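Local coordinates for Nrps/pks (Streptomyces albus, PDB 4OPF), which is a ketosynthase domain of the AT-less type I polyketide synthase that makes oxazolomycin, probably catalysing decarboxylative condensation that extends the growing acyl chain, at residues Ala241-Val245 with Gly416-Pro420; Thr346-Leu350 with Leu389-Val393. One frame throughout, in Å; residues are numbered along the deposited sequence.

Overall arrangement
From the N terminus, the chain lays down most of the thiolase-like first half before it reaches 241-245, the turn leaving helix 235-241 on the way to strand 247-256. Interaction 1 joins this turn to 416-420, in the tail beyond strand 401-408, and so closes a loop of 170 intervening residues at the surface, its centre about 22 Å from the centre of the chain. Interaction 2 is nested inside that loop: helix 338-352, through 346-350, returns after 38 residues to meet 389-393 at the start of strand 390-396, its centre about 11 Å from the centre of the chain. The nearest atoms of interaction 1 and interaction 2 are about 7 Å apart, without touching.

Interaction 1 (Ala241-Val245 with Gly416-Pro420); sequences AGDRV and GRRAP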
loop_
_atom_site.group_PDB
_atom_site.type_symbol
_atom_site.label_atom_id
_atom_site.label_comp_id
_atom_site.label_asym_id
_atom_site.label_seq_id
_atom_site.Cartn_x
_atom_site.Cartn_y
_atom_site.Cartn_z
ATOM N N ALA A 241 14.581 -16.784 17.399
ATOM C CA ALA A 241 15.483 -17.360 16.409
ATOM C C ALA A 241 16.924 -16.968 16.614
ATOM O O ALA A 241 17.774 -17.377 15.855
ATOM C CB ALA A 241 15.046 -16.993 14.998
ATOM N N GLY A 242 17.219 -16.152 17.613
ATOM C CA GLY A 242 18.558 -15.650 17.786
ATOM C C GLY A 242 18.989 -14.626 16.743
ATOM O O GLY A 242 20.193 -14.465 16.509
ATOM N N ASP A 243 18.036 -13.895 16.154
ATOM C CA ASP A 243 18.406 -12.879 15.175
ATOM C C ASP A 243 19.119 -11.714 15.815
ATOM O O ASP A 243 18.899 -11.396 16.972
ATOM C CB ASP A 243 17.182 -12.364 14.405
ATOM C CG ASP A 243 16.553 -13.435 13.517
ATOM O OD1 ASP A 243 17.284 -14.290 12.938
ATOM O OD2 ASP A 243 15.309 -13.444 13.409
ATOM N N ARG A 244 19.909 -11.012 15.023
ATOM C CA ARG A 244 20.388 -9.687 15.405
ATOM C C ARG A 244 19.171 -8.743 15.542
ATOM O O ARG A 244 18.162 -8.887 14.812
ATOM C CB ARG A 244 21.322 -9.170 14.310
ATOM C CG ARG A 244 22.442 -10.140 13.894
ATOM C CD ARG A 244 23.368 -9.518 12.872
ATOM N NE ARG A 244 24.244 -8.537 13.485
ATOM C CZ ARG A 244 24.858 -7.555 12.851
ATOM N NH1 ARG A 244 24.669 -7.367 11.561
ATOM N NH2 ARG A 244 25.640 -6.722 13.535
ATOM N N VAL A 245 19.175 -7.863 16.529
ATOM C CA VAL A 245 18.143 -6.880 16.651
ATOM C C VAL A 245 18.844 -5.563 16.778
ATOM O O VAL A 245 19.354 -5.248 17.837
ATOM C CB VAL A 245 17.279 -7.094 17.905
ATOM C CG1 VAL A 245 16.256 -5.970 18.006
ATOM C CG2 VAL A 245 16.575 -8.446 17.875
ATOM N N GLY A 416 20.671 -12.038 20.178
ATOM C CA GLY A 416 21.713 -11.287 19.505
ATOM C C GLY A 416 22.658 -12.086 18.611
ATOM O O GLY A 416 23.275 -11.486 17.735
ATOM N N ARG A 417 22.737 -13.419 18.796
ATOM C CA ARG A 417 23.770 -14.310 18.187
ATOM C C ARG A 417 23.402 -15.124 16.895
ATOM O O ARG A 417 23.269 -16.346 16.909
ATOM C CB ARG A 417 24.300 -15.273 19.262
ATOM C CG ARG A 417 23.218 -16.052 20.010
ATOM C CD ARG A 417 23.739 -17.360 20.616
ATOM N NE ARG A 417 23.027 -17.743 21.845
ATOM C CZ ARG A 417 23.105 -18.933 22.452
ATOM N NH1 ARG A 417 22.413 -19.148 23.571
ATOM N NH2 ARG A 417 23.856 -19.916 21.960
ATOM N N ARG A 418 23.183 -14.395 15.809
ATOM C CA ARG A 418 23.353 -14.845 14.441
ATOM C C ARG A 418 24.378 -13.823 13.957
ATOM O O ARG A 418 24.331 -12.675 14.346
ATOM C CB ARG A 418 22.066 -14.670 13.636
ATOM C CG ARG A 418 21.910 -15.578 12.434
ATOM C CD ARG A 418 20.552 -15.421 11.777
ATOM N NE ARG A 418 19.842 -16.686 11.624
ATOM C CZ ARG A 418 19.899 -17.516 10.571
ATOM N NH1 ARG A 418 19.174 -18.621 10.588
ATOM N NH2 ARG A 418 20.644 -17.288 9.488
ATOM N N ALA A 419 25.325 -14.229 13.140
ATOM C CA ALA A 419 26.413 -13.339 12.764
ATOM C C ALA A 419 26.161 -12.854 11.348
ATOM O O ALA A 419 25.685 -13.614 10.527
ATOM C CB ALA A 419 27.729 -14.108 12.806
ATOM N N PRO A 420 26.554 -11.618 11.046
ATOM C CA PRO A 420 26.462 -11.163 9.669
ATOM C C PRO A 420 27.287 -12.011 8.692
ATOM O O PRO A 420 28.337 -12.482 9.054
ATOM C CB PRO A 420 26.985 -9.724 9.735
ATOM C CG PRO A 420 27.827 -9.639 10.983
ATOM C CD PRO A 420 27.350 -10.713 11.906
HETATM O O HOH W 1 17.913 -11.791 19.699
#
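Arg-244 reaches over the chain at Arg-418 to Pro-420, presenting one face of its guanidinium to the proline. The two side chains cross at about a right angle, and Pro-420 CG sits 3.9 Å above the Arg-244 guanidinium plane, displaced toward its rim; Arg-244 NH1 is 3.8 Å from Pro-420 CB. A bend at chi3 (74°) turns the head of an otherwise extended chain, and Arg-244 CG passes 3.2 Å from Arg-418 O. This is contact by a methylene, and the charge is met elsewhere: NH1 forms a salt bridge with Asp-94. An alanine in place of Arg-244 would probably leave Pro-420 without its flat partner and Asp-94 without this counter-charge.

Asp-243 and Arg-418 lie alongside each other with their ends in the same direction, carboxylate and guanidinium planes 55° apart. Their salt bridge is long, 3.7 Å from Asp-243 OD1 to Arg-418 NE; the strongest polar partners lie outside the two segments. Asp-243 bonds to Tyr-97 and pairs with Lys-233, while Arg-418 bonds to Gly-96 O, pairs with Glu-101 and makes a cation-pi contact with Tyr-97. The Arg-418 CG, anti to the backbone N (chi1 -156°), starts the chain toward this cluster, and Arg-418 CD passes 3.6 Å from Asp-243 OD1.

Between the backbones, a water donates to Asp-243 O at 2.9 Å and accepts from Gly-416 N at 2.8 Å. Gly-242 O lies 3.1 Å from Arg-418 N, but the angle is too poor for a hydrogen bond. Gly-242, with positive phi, follows helix 235-241 and completes a Schellman motif, and the tail after strand 401-408 lies against this turn at the surface of the thiolase-like ketosynthase fold.

Interaction 2 (Thr346-Leu350 with Leu389-Val393); sequences TVLML and LLAAV
Leu-350 lays its CD2 methyl against the backbone of Leu-389, 3.6 Å from Leu-389 O, and against the tip of that side chain, where Leu-350 CD2 and Leu-389 CD2 are 4.1 Å apart. This is helix-on-sheet packing in the thiolase-like ketosynthase fold: helix 338-352 packs on the sheet that includes strands 390-396, 401-408 and 291-293, and the axes of the short segments 346-350 and 390-393 run almost antiparallel (171°), 9.1 Å apart at closest approach. Leu-389, just ahead of the strand, closes one end of the interface, with Trp-384 also touching its side chain. One turn earlier on the helix, Thr-346 faces the strand between Ala-391 and Val-393, both of which direct CB toward the helix. The neighbouring strand 401-408 adds Leu-407 beside Thr-346 and Leu-350. The hydroxyl of Thr-346, buried here, is bonded back to Gly-342 O within its own helix, while Val-393 CG2 lies 3.5 Å from Thr-346 OG1 as the two side chains pass each other antiparallel. With CG2 anti to the backbone N, Thr-346 turns that methyl onto the alanine, and Thr-346 CG2 meets Ala-391 CB at 3.3 Å, closer than two methyl groups normally pack.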
loop_
_atom_site.group_PDB
_atom_site.type_symbol
_atom_site.label_atom_id
_atom_site.label_comp_id
_atom_site.label_asym_id
_atom_site.label_seq_id
_atom_site.Cartn_x
_atom_site.Cartn_y
_atom_site.Cartn_z
ATOM N N THR A 346 18.659 6.942 12.561
ATOM C CA THR A 346 18.138 6.743 13.906
ATOM C C THR A 346 18.418 5.354 14.453
ATOM O O THR A 346 18.723 5.246 15.619
ATOM C CB THR A 346 16.634 6.986 13.900
ATOM O OG1 THR A 346 16.423 8.331 13.476
ATOM C CG2 THR A 346 16.098 6.882 15.252
ATOM N N VAL A 347 18.316 4.296 13.619
ATOM C CA VAL A 347 18.634 2.964 14.056
ATOM C C VAL A 347 20.097 2.905 14.418
ATOM O O VAL A 347 20.463 2.340 15.425
ATOM C CB VAL A 347 18.308 1.895 12.981
ATOM C CG1 VAL A 347 18.955 0.559 13.348
ATOM C CG2 VAL A 347 16.784 1.811 12.779
ATOM N N LEU A 348 20.945 3.496 13.608
ATOM C CA LEU A 348 22.362 3.505 13.930
ATOM C C LEU A 348 22.688 4.281 15.236
ATOM O O LEU A 348 23.544 3.860 16.039
ATOM C CB LEU A 348 23.147 4.087 12.766
ATOM C CG LEU A 348 23.194 3.214 11.525
ATOM C CD1 LEU A 348 23.844 3.987 10.390
ATOM C CD2 LEU A 348 24.013 1.973 11.806
HETATM N N MSE A 349 22.030 5.408 15.432
HETATM C CA MSE A 349 22.173 6.176 16.684
HETATM C C MSE A 349 21.798 5.353 17.873
HETATM O O MSE A 349 22.512 5.346 18.863
HETATM C CB MSE A 349 21.306 7.408 16.640
HETATM C CG MSE A 349 22.041 8.514 15.860
HETATM SE SE MSE A 349 20.858 10.092 15.701
HETATM C CE MSE A 349 20.283 10.111 17.564
ATOM N N LEU A 350 20.650 4.671 17.805
ATOM C CA LEU A 350 20.135 3.833 18.909
ATOM C C LEU A 350 21.053 2.661 19.208
ATOM O O LEU A 350 21.423 2.400 20.362
ATOM C CB LEU A 350 18.724 3.319 18.602
ATOM C CG LEU A 350 17.625 4.367 18.622
ATOM C CD1 LEU A 350 16.377 3.809 17.934
ATOM C CD2 LEU A 350 17.286 4.792 20.050
ATOM N N LEU A 389 16.247 5.192 25.532
ATOM C CA LEU A 389 16.700 4.961 24.167
ATOM C C LEU A 389 15.483 4.846 23.227
ATOM O O LEU A 389 15.148 3.756 22.778
ATOM C CB LEU A 389 17.550 3.702 24.081
ATOM C CG LEU A 389 19.016 3.871 24.405
ATOM C CD1 LEU A 389 19.658 2.490 24.544
ATOM C CD2 LEU A 389 19.712 4.675 23.309
ATOM N N LEU A 390 14.852 5.980 22.977
ATOM C CA LEU A 390 13.737 6.106 22.090
ATOM C C LEU A 390 13.939 7.344 21.216
ATOM O O LEU A 390 14.403 8.383 21.691
ATOM C CB LEU A 390 12.436 6.266 22.856
ATOM C CG LEU A 390 11.886 4.993 23.481
ATOM C CD1 LEU A 390 11.092 5.317 24.723
ATOM C CD2 LEU A 390 10.945 4.256 22.545
ATOM N N ALA A 391 13.622 7.176 19.940
ATOM C CA ALA A 391 13.724 8.194 18.919
ATOM C C ALA A 391 12.567 8.109 17.920
ATOM O O ALA A 391 11.872 7.091 17.819
ATOM C CB ALA A 391 15.071 8.070 18.210
ATOM N N ALA A 392 12.321 9.199 17.221
ATOM C CA ALA A 392 11.254 9.260 16.244
ATOM C C ALA A 392 11.757 9.890 14.949
ATOM O O ALA A 392 12.815 10.563 14.923
ATOM C CB ALA A 392 10.073 10.023 16.756
ATOM N N VAL A 393 11.010 9.629 13.873
ATOM C CA VAL A 393 11.333 10.057 12.529
ATOM C C VAL A 393 10.071 10.526 11.867
ATOM O O VAL A 393 9.071 9.862 11.902
ATOM C CB VAL A 393 11.898 8.927 11.689
ATOM C CG1 VAL A 393 12.378 9.477 10.336
ATOM C CG2 VAL A 393 13.103 8.308 12.339
#